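Local coordinates for protein prolyl endopeptidase (Myxococcus xanthus, PDB 2BKL) that probably hydrolyses oligopeptides after proline, and less readily after alanine, as a serine endopeptidase of the S9A family, at residues A[312-317]-A[332-337]; A[429-434]-A[480-485]. One frame throughout, in Å; residues are numbered along the deposited sequence.

The two contacts join different elements; all the touching residues of contact 2 are buried, and all but Asp317 in contact 1. Contact 1 lies in the beta-propeller, farther from the centre of the molecule, and brings the outermost strand of one four-stranded sheet against the face of the next; with no direct hydrogen bond between its segments, it depends on methyl groups, a tyrosine and a bridging water. Contact 2 is buried within the eight-stranded mixed sheet of the peptidase domain, where two antiparallel neighbours are joined by main-chain hydrogen bonds, with a buried asparagine side chain packed against a proline and a phenylalanine. Contact 1 and contact 2 do not touch, their centres lying about 23 Å apart.

Contact 1: A[312-317]-A[332-337]; sequences EIVPED and LSLEYL
Val314, Ile313 and Asp317 meet Leu332, Leu334 and Tyr336, the alternate residues that share one face of strand 331-338. The apolar part has two methyl contacts. Ile313 CD1 rests 4.0 Å from Leu332 CD1, the two side chains crossing at about a right angle. Val314 instead approaches Leu334 tip to tip, its CG1 4.0 Å from Leu334 CD1. That same methyl, anti to the backbone N (chi1 -180°), also lies 3.5 Å from Tyr336 OH, so a single valine branch serves both neighbours.

The aromatic and polar part centres on Tyr336. Asp317 CB approaches its ring obliquely, 3.9 Å from Tyr336 CE1, while Arg345 makes a cation-pi contact with the ring and a salt bridge with Asp317 OD2. The other carboxylate oxygen, Asp317 OD1, accepts from the backbone N of Ser319 and Ala320. A water in the ring plane links the segments: it lies 2.7 Å from Tyr336 OH and 2.8 Å from Pro315 O, bridging the two and giving the phenol a polar partner within a largely buried interface.

At Ile313 and Val314, which form a classic beta bulge opposite Val297, the outermost strand 311-314 turns a corner beside strand 296-300. Strand 331-338 lies between strands 321-328 and 341-348 of the following sheet, consistent with packing between successive propeller blades.

Contact 2: A[429-434]-A[480-485]; sequences KVPMFV and VANLRG
Pro431 and Asn482 cross at about a right angle, with Asn482 OD1 3.6 Å from Pro431 CB and Asn482 CB lying against Pro431 CG and CD. The same OD1 approaches Phe433 CE2 obliquely at 3.8 Å, the amide and phenyl planes standing 77° apart. Asn482 ND2 donates to Glu488 OE2 and Met460 O, which fixes the rotation of the amide. An alanine here would probably leave Glu488 and the Met460 carbonyl without that donor and open a gap beside Pro431 and Phe433.

Met432 and Ala481 share the sheet face opposite Phe433 and Val480. Met432 CG, anti to the backbone N (chi1 178°), passes 3.4 Å from Val480 O, and SD sits 4.2 Å from Ala481 CB. Near the start of strand 429-437, Val430 CG1 packs 3.5 Å from Asn482 O, a carbonyl that accepts a hydrogen bond from Trp493 NE1.

Phe433 and Val480 form a hydrogen-bonded antiparallel pair, and Asn482 N reaches Pro431 O at 2.9 Å, nearly straight at 171°. The chain leaves strand 477-481 through an inverse gamma turn centred on Asn482. In the mixed alpha/beta-hydrolase sheet, strand 429-437 runs between strands 415-423 and 477-481, with helix 503-518 against Val430, Met432 and Leu483.

Contact 1: A[312-317]-A[332-337]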
loop_
_atom_site.group_PDB
_atom_site.type_symbol
_atom_site.label_atom_id
_atom_site.label_comp_id
_atom_site.label_asym_id
_atom_site.label_seq_id
_atom_site.Cartn_x
_atom_site.Cartn_y
_atom_site.Cartn_z
ATOM N N GLU A 312 -6.632 -13.315 28.199
ATOM C CA GLU A 312 -5.727 -12.261 27.807
ATOM C C GLU A 312 -4.303 -12.631 28.220
ATOM O O GLU A 312 -4.033 -12.854 29.394
ATOM C CB GLU A 312 -6.141 -10.954 28.452
ATOM C CG GLU A 312 -5.327 -9.750 28.018
ATOM C CD GLU A 312 -5.763 -8.489 28.714
ATOM O OE1 GLU A 312 -5.657 -8.438 29.969
ATOM O OE2 GLU A 312 -6.209 -7.550 28.035
ATOM N N ILE A 313 -3.387 -12.703 27.264
ATOM C CA ILE A 313 -1.977 -12.984 27.576
ATOM C C ILE A 313 -1.034 -11.797 27.323
ATOM O O ILE A 313 0.042 -11.756 27.901
ATOM C CB ILE A 313 -1.472 -14.239 26.845
ATOM C CG1 ILE A 313 -1.599 -14.112 25.328
ATOM C CG2 ILE A 313 -2.224 -15.489 27.333
ATOM C CD1 ILE A 313 -0.759 -15.166 24.559
ATOM N N VAL A 314 -1.411 -10.866 26.451
ATOM C CA VAL A 314 -0.632 -9.649 26.246
ATOM C C VAL A 314 -1.609 -8.495 26.343
ATOM O O VAL A 314 -2.387 -8.235 25.408
ATOM C CB VAL A 314 0.101 -9.602 24.883
ATOM C CG1 VAL A 314 0.909 -8.276 24.755
ATOM C CG2 VAL A 314 1.024 -10.758 24.730
ATOM N N PRO A 315 -1.681 -7.843 27.496
ATOM C CA PRO A 315 -2.607 -6.724 27.640
ATOM C C PRO A 315 -2.291 -5.548 26.752
ATOM O O PRO A 315 -1.186 -5.433 26.249
ATOM C CB PRO A 315 -2.461 -6.338 29.126
ATOM C CG PRO A 315 -1.961 -7.542 29.764
ATOM C CD PRO A 315 -1.031 -8.179 28.771
ATOM N N GLU A 316 -3.276 -4.695 26.526
ATOM C CA GLU A 316 -3.041 -3.453 25.815
ATOM C C GLU A 316 -1.922 -2.663 26.483
ATOM O O GLU A 316 -1.903 -2.510 27.716
ATOM C CB GLU A 316 -4.328 -2.613 25.786
ATOM C CG GLU A 316 -4.286 -1.410 24.869
ATOM C CD GLU A 316 -5.552 -0.565 24.895
ATOM O OE1 GLU A 316 -6.320 -0.633 25.891
ATOM O OE2 GLU A 316 -5.750 0.207 23.945
ATOM N N ASP A 317 -1.011 -2.151 25.678
ATOM C CA ASP A 317 0.083 -1.343 26.203
ATOM C C ASP A 317 -0.419 0.006 26.695
ATOM O O ASP A 317 -1.427 0.512 26.223
ATOM C CB ASP A 317 1.167 -1.173 25.134
ATOM C CG ASP A 317 2.467 -0.650 25.713
ATOM O OD1 ASP A 317 2.659 0.584 25.716
ATOM O OD2 ASP A 317 3.343 -1.414 26.153
ATOM N N LEU A 332 6.318 -15.491 20.777
ATOM C CA LEU A 332 5.592 -14.400 20.123
ATOM C C LEU A 332 6.525 -13.242 19.831
ATOM O O LEU A 332 7.291 -12.844 20.685
ATOM C CB LEU A 332 4.462 -13.917 21.030
ATOM C CG LEU A 332 3.406 -14.964 21.409
ATOM C CD1 LEU A 332 2.420 -14.329 22.353
ATOM C CD2 LEU A 332 2.700 -15.548 20.218
ATOM N N SER A 333 6.456 -12.693 18.625
ATOM C CA SER A 333 7.150 -11.456 18.262
ATOM C C SER A 333 6.100 -10.382 18.030
ATOM O O SER A 333 5.226 -10.555 17.225
ATOM C CB SER A 333 8.038 -11.638 17.035
ATOM O OG SER A 333 8.804 -10.464 16.811
ATOM N N LEU A 334 6.221 -9.300 18.782
ATOM C CA LEU A 334 5.194 -8.260 18.876
ATOM C C LEU A 334 5.783 -6.967 18.308
ATOM O O LEU A 334 6.772 -6.421 18.823
ATOM C CB LEU A 334 4.781 -8.046 20.325
ATOM C CG LEU A 334 4.389 -9.284 21.154
ATOM C CD1 LEU A 334 4.209 -8.955 22.612
ATOM C CD2 LEU A 334 3.147 -9.821 20.614
ATOM N N GLU A 335 5.144 -6.449 17.276
ATOM C CA GLU A 335 5.574 -5.215 16.625
ATOM C C GLU A 335 4.683 -4.083 17.116
ATOM O O GLU A 335 3.490 -4.052 16.834
ATOM C CB GLU A 335 5.461 -5.326 15.110
ATOM C CG GLU A 335 5.961 -4.100 14.354
ATOM C CD GLU A 335 5.536 -4.078 12.897
ATOM O OE1 GLU A 335 4.826 -4.976 12.407
ATOM O OE2 GLU A 335 5.881 -3.080 12.246
ATOM N N TYR A 336 5.292 -3.160 17.841
ATOM C CA TYR A 336 4.650 -1.960 18.413
ATOM C C TYR A 336 5.089 -0.710 17.638
ATOM O O TYR A 336 6.143 -0.686 17.021
ATOM C CB TYR A 336 4.999 -1.782 19.870
ATOM C CG TYR A 336 4.312 -2.763 20.792
ATOM C CD1 TYR A 336 3.032 -2.522 21.279
ATOM C CD2 TYR A 336 4.927 -3.942 21.159
ATOM C CE1 TYR A 336 2.412 -3.420 22.142
ATOM C CE2 TYR A 336 4.327 -4.831 21.965
ATOM C CZ TYR A 336 3.063 -4.574 22.480
ATOM O OH TYR A 336 2.431 -5.484 23.311
ATOM N N LEU A 337 4.242 0.318 17.694
ATOM C CA LEU A 337 4.569 1.646 17.223
ATOM C C LEU A 337 4.454 2.611 18.377
ATOM O O LEU A 337 3.398 2.691 19.011
ATOM C CB LEU A 337 3.607 2.052 16.117
ATOM C CG LEU A 337 4.132 2.909 14.982
ATOM C CD1 LEU A 337 5.170 2.154 14.160
ATOM C CD2 LEU A 337 2.975 3.370 14.090
HETATM O O HOH W 1 -0.186 -4.934 23.707
#

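Contact 2: A[429-434]-A[480-485]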
loop_
_atom_site.group_PDB
_atom_site.type_symbol
_atom_site.label_atom_id
_atom_site.label_comp_id
_atom_site.label_asym_id
_atom_site.label_seq_id
_atom_site.Cartn_x
_atom_site.Cartn_y
_atom_site.Cartn_z
ATOM N N LYS A 429 -2.684 16.558 18.468
ATOM C CA LYS A 429 -1.256 16.611 18.196
ATOM C C LYS A 429 -0.883 15.546 17.187
ATOM O O LYS A 429 -1.035 14.350 17.449
ATOM C CB LYS A 429 -0.450 16.446 19.505
ATOM C CG LYS A 429 -0.928 17.320 20.697
ATOM C CD LYS A 429 -1.050 18.798 20.326
ATOM C CE LYS A 429 -1.516 19.641 21.491
ATOM N NZ LYS A 429 -2.860 19.272 22.013
ATOM N N VAL A 430 -0.417 15.996 16.039
ATOM C CA VAL A 430 -0.137 15.122 14.925
ATOM C C VAL A 430 1.362 15.023 14.721
ATOM O O VAL A 430 2.035 16.064 14.691
ATOM C CB VAL A 430 -0.777 15.662 13.640
ATOM C CG1 VAL A 430 -0.473 14.715 12.452
ATOM C CG2 VAL A 430 -2.281 15.882 13.796
ATOM N N PRO A 431 1.930 13.827 14.600
ATOM C CA PRO A 431 3.360 13.709 14.300
ATOM C C PRO A 431 3.701 13.987 12.850
ATOM O O PRO A 431 2.879 13.780 11.951
ATOM C CB PRO A 431 3.701 12.270 14.611
ATOM C CG PRO A 431 2.449 11.661 15.201
ATOM C CD PRO A 431 1.291 12.505 14.743
ATOM N N MET A 432 4.919 14.449 12.627
ATOM C CA MET A 432 5.454 14.637 11.284
ATOM C C MET A 432 6.955 14.419 11.305
ATOM O O MET A 432 7.650 14.900 12.225
ATOM C CB MET A 432 5.108 16.034 10.745
ATOM C CG MET A 432 5.682 16.297 9.381
ATOM S SD MET A 432 4.874 17.706 8.527
ATOM C CE MET A 432 5.062 19.006 9.679
ATOM N N PHE A 433 7.483 13.696 10.320
ATOM C CA PHE A 433 8.918 13.612 10.068
ATOM C C PHE A 433 9.357 14.694 9.113
ATOM O O PHE A 433 8.670 14.980 8.136
ATOM C CB PHE A 433 9.293 12.252 9.476
ATOM C CG PHE A 433 8.961 11.067 10.331
ATOM C CD1 PHE A 433 9.695 10.796 11.478
ATOM C CD2 PHE A 433 7.940 10.181 9.966
ATOM C CE1 PHE A 433 9.403 9.683 12.272
ATOM C CE2 PHE A 433 7.681 9.062 10.735
ATOM C CZ PHE A 433 8.383 8.817 11.873
ATOM N N VAL A 434 10.502 15.311 9.392
ATOM C CA VAL A 434 11.058 16.345 8.536
ATOM C C VAL A 434 12.498 15.998 8.245
ATOM O O VAL A 434 13.300 15.819 9.168
ATOM C CB VAL A 434 10.925 17.759 9.143
ATOM C CG1 VAL A 434 11.358 18.798 8.107
ATOM C CG2 VAL A 434 9.498 18.041 9.593
ATOM N N VAL A 480 6.823 14.226 6.012
ATOM C CA VAL A 480 5.830 13.155 5.956
ATOM C C VAL A 480 4.956 13.268 7.221
ATOM O O VAL A 480 5.453 13.104 8.333
ATOM C CB VAL A 480 6.504 11.750 5.879
ATOM C CG1 VAL A 480 5.439 10.672 5.747
ATOM C CG2 VAL A 480 7.496 11.695 4.707
ATOM N N ALA A 481 3.671 13.559 7.040
ATOM C CA ALA A 481 2.756 13.750 8.167
ATOM C C ALA A 481 2.016 12.480 8.494
ATOM O O ALA A 481 1.529 11.792 7.568
ATOM C CB ALA A 481 1.796 14.876 7.878
ATOM N N ASN A 482 1.872 12.169 9.778
ATOM C CA ASN A 482 1.169 10.981 10.258
ATOM C C ASN A 482 -0.278 11.354 10.583
ATOM O O ASN A 482 -0.744 11.292 11.726
ATOM C CB ASN A 482 1.874 10.402 11.487
ATOM C CG ASN A 482 3.249 9.902 11.184
ATOM O OD1 ASN A 482 4.233 10.569 11.475
ATOM N ND2 ASN A 482 3.331 8.710 10.613
ATOM N N LEU A 483 -0.986 11.691 9.524
ATOM C CA LEU A 483 -2.349 12.173 9.595
ATOM C C LEU A 483 -3.289 11.133 10.211
ATOM O O LEU A 483 -3.061 9.912 10.127
ATOM C CB LEU A 483 -2.861 12.479 8.210
ATOM C CG LEU A 483 -2.024 13.374 7.329
ATOM C CD1 LEU A 483 -2.630 13.441 5.896
ATOM C CD2 LEU A 483 -1.919 14.747 7.931
ATOM N N ARG A 484 -4.350 11.615 10.847
ATOM C CA ARG A 484 -5.446 10.725 11.250
ATOM C C ARG A 484 -5.983 9.975 10.022
ATOM O O ARG A 484 -5.693 10.339 8.854
ATOM C CB ARG A 484 -6.549 11.488 11.976
ATOM C CG ARG A 484 -6.186 11.812 13.416
ATOM C CD ARG A 484 -7.210 12.665 14.154
ATOM N NE ARG A 484 -7.174 14.041 13.668
ATOM C CZ ARG A 484 -7.968 14.982 14.113
ATOM N NH1 ARG A 484 -8.874 14.699 15.029
ATOM N NH2 ARG A 484 -7.895 16.199 13.609
ATOM N N GLY A 485 -6.705 8.889 10.280
ATOM C CA GLY A 485 -7.050 7.941 9.257
ATOM C C GLY A 485 -6.025 6.841 9.110
ATOM O O GLY A 485 -6.376 5.735 8.720
#